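Side-chain contact in MMACHC-like protein (Caenorhabditis elegans, PDB 5UJC), which binds vitamin B12 derivatives and probably catalyses the reductive removal of their upper-axial cyano or alkyl ligand during intracellular cobalamin processing: residues 65-68 / 69-73. Sequence-based numbering, arbitrary orientation.
Sequences FDVA and FRKWV
The ring of F65 overlaps that of F69, one turn further along the helix, at the CD2–CE2 side of each. CD2 of F65 lies 3.6 Å from CD2 of F69. The ring centroids are 5.4 Å apart. With the planes inclined at 34°, this is an oblique meeting. Four residues apart, the two side chains leave the same side of the helix, and with CG anti to the backbone N in both they are carried out alike. CG2 of V73 covers one face of the F69 ring, offset toward the rim.

The backbone widens here into a pi-type turn: R70 N makes a weak bond, bent to 134°, to F65 O, five residues back. The carbonyl of D66 turns instead to a water, which donates to D66 O and accepts from R70 NH1 at 2.8 Å, in the plane of the guanidinium. The extended R70 chain leads outward from the helix, bringing NH1 to the water. Regular i to i+4 bonding resumes with K71 N to V67 O at 3.1 Å and W72 N to A68 O. V67 and K71 run alongside each other, CG1 of V67 being 3.7 Å from CE of K71, whose NZ forms a salt bridge with E23.

Within helix 62-80, F65 and F69 face L260 of helix 257-265, where W263 meets both the F65 ring and, through a cation-pi contact, R70. A68 and W72 pack against helix 93-109, with W72 NE1 bonded to D100, while D66 touches Q245 of helix 243-250 and its OD1 is hydrogen-bonded to S242 OG.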
loop_
_atom_site.group_PDB
_atom_site.type_symbol
_atom_site.label_atom_id
_atom_site.label_comp_id
_atom_site.label_asym_id
_atom_site.label_seq_id
_atom_site.Cartn_x
_atom_site.Cartn_y
_atom_site.Cartn_z
ATOM N N PHE A 65 1.299 -10.579 -4.079
ATOM C CA PHE A 65 0.842 -11.010 -5.397
ATOM C C PHE A 65 1.466 -12.373 -5.783
ATOM O O PHE A 65 0.768 -13.283 -6.249
ATOM C CB PHE A 65 1.187 -9.929 -6.425
ATOM C CG PHE A 65 0.812 -10.265 -7.839
ATOM C CD1 PHE A 65 1.681 -10.994 -8.658
ATOM C CD2 PHE A 65 -0.390 -9.830 -8.371
ATOM C CE1 PHE A 65 1.369 -11.223 -9.983
ATOM C CE2 PHE A 65 -0.724 -10.111 -9.676
ATOM C CZ PHE A 65 0.171 -10.784 -10.491
ATOM N N ASP A 66 2.793 -12.482 -5.648
ATOM C CA ASP A 66 3.507 -13.621 -6.209
ATOM C C ASP A 66 3.241 -14.943 -5.480
ATOM O O ASP A 66 3.397 -15.997 -6.073
ATOM C CB ASP A 66 5.007 -13.344 -6.283
ATOM C CG ASP A 66 5.363 -12.270 -7.317
ATOM O OD1 ASP A 66 4.710 -12.228 -8.357
ATOM O OD2 ASP A 66 6.361 -11.512 -7.106
ATOM N N VAL A 67 2.892 -14.866 -4.202
ATOM C CA VAL A 67 2.670 -16.047 -3.396
ATOM C C VAL A 67 1.210 -16.132 -2.932
ATOM O O VAL A 67 0.482 -17.073 -3.315
ATOM C CB VAL A 67 3.614 -16.113 -2.200
ATOM C CG1 VAL A 67 3.327 -17.353 -1.347
ATOM C CG2 VAL A 67 5.063 -16.103 -2.663
ATOM N N ALA A 68 0.761 -15.161 -2.146
ATOM C CA ALA A 68 -0.571 -15.291 -1.494
ATOM C C ALA A 68 -1.729 -15.204 -2.507
ATOM O O ALA A 68 -2.650 -16.032 -2.498
ATOM C CB ALA A 68 -0.731 -14.266 -0.391
ATOM N N PHE A 69 -1.683 -14.214 -3.363
ATOM C CA PHE A 69 -2.704 -14.029 -4.363
ATOM C C PHE A 69 -2.700 -15.178 -5.376
ATOM O O PHE A 69 -3.753 -15.657 -5.762
ATOM C CB PHE A 69 -2.499 -12.684 -5.069
ATOM C CG PHE A 69 -3.437 -12.418 -6.213
ATOM C CD1 PHE A 69 -4.801 -12.282 -6.015
ATOM C CD2 PHE A 69 -2.939 -12.227 -7.487
ATOM C CE1 PHE A 69 -5.629 -12.015 -7.075
ATOM C CE2 PHE A 69 -3.761 -11.901 -8.515
ATOM C CZ PHE A 69 -5.113 -11.822 -8.324
ATOM N N ARG A 70 -1.517 -15.646 -5.744
ATOM C CA ARG A 70 -1.425 -16.790 -6.635
ATOM C C ARG A 70 -2.166 -18.006 -6.051
ATOM O O ARG A 70 -2.939 -18.670 -6.755
ATOM C CB ARG A 70 0.018 -17.116 -6.945
ATOM C CG ARG A 70 0.192 -18.310 -7.874
ATOM C CD ARG A 70 1.604 -18.405 -8.391
ATOM N NE ARG A 70 1.793 -19.546 -9.273
ATOM C CZ ARG A 70 2.873 -19.748 -10.006
ATOM N NH1 ARG A 70 3.887 -18.875 -9.981
ATOM N NH2 ARG A 70 2.947 -20.808 -10.798
ATOM N N LYS A 71 -1.936 -18.296 -4.754
ATOM C CA LYS A 71 -2.642 -19.401 -4.095
ATOM C C LYS A 71 -4.166 -19.200 -4.157
ATOM O O LYS A 71 -4.921 -20.154 -4.417
ATOM C CB LYS A 71 -2.182 -19.548 -2.660
ATOM C CG LYS A 71 -0.804 -20.116 -2.516
ATOM C CD LYS A 71 -0.373 -20.194 -1.063
ATOM C CE LYS A 71 1.139 -20.359 -0.928
ATOM N NZ LYS A 71 1.555 -20.375 0.508
ATOM N N TRP A 72 -4.606 -17.965 -3.946
ATOM C CA TRP A 72 -6.009 -17.643 -3.939
ATOM C C TRP A 72 -6.616 -17.847 -5.346
ATOM O O TRP A 72 -7.702 -18.423 -5.482
ATOM C CB TRP A 72 -6.200 -16.207 -3.430
ATOM C CG TRP A 72 -7.633 -15.730 -3.339
ATOM C CD1 TRP A 72 -8.434 -15.713 -2.209
ATOM C CD2 TRP A 72 -8.366 -15.032 -4.353
ATOM N NE1 TRP A 72 -9.638 -15.116 -2.492
ATOM C CE2 TRP A 72 -9.636 -14.685 -3.790
ATOM C CE3 TRP A 72 -8.100 -14.693 -5.684
ATOM C CZ2 TRP A 72 -10.626 -14.002 -4.523
ATOM C CZ3 TRP A 72 -9.091 -14.006 -6.414
ATOM C CH2 TRP A 72 -10.334 -13.661 -5.820
ATOM N N VAL A 73 -5.897 -17.411 -6.387
ATOM C CA VAL A 73 -6.390 -17.569 -7.759
ATOM C C VAL A 73 -6.480 -19.059 -8.134
ATOM O O VAL A 73 -7.444 -19.486 -8.779
ATOM C CB VAL A 73 -5.491 -16.836 -8.754
ATOM C CG1 VAL A 73 -5.831 -17.212 -10.173
ATOM C CG2 VAL A 73 -5.615 -15.346 -8.570
HETATM O O HOH W 1 4.422 -16.491 -8.555
#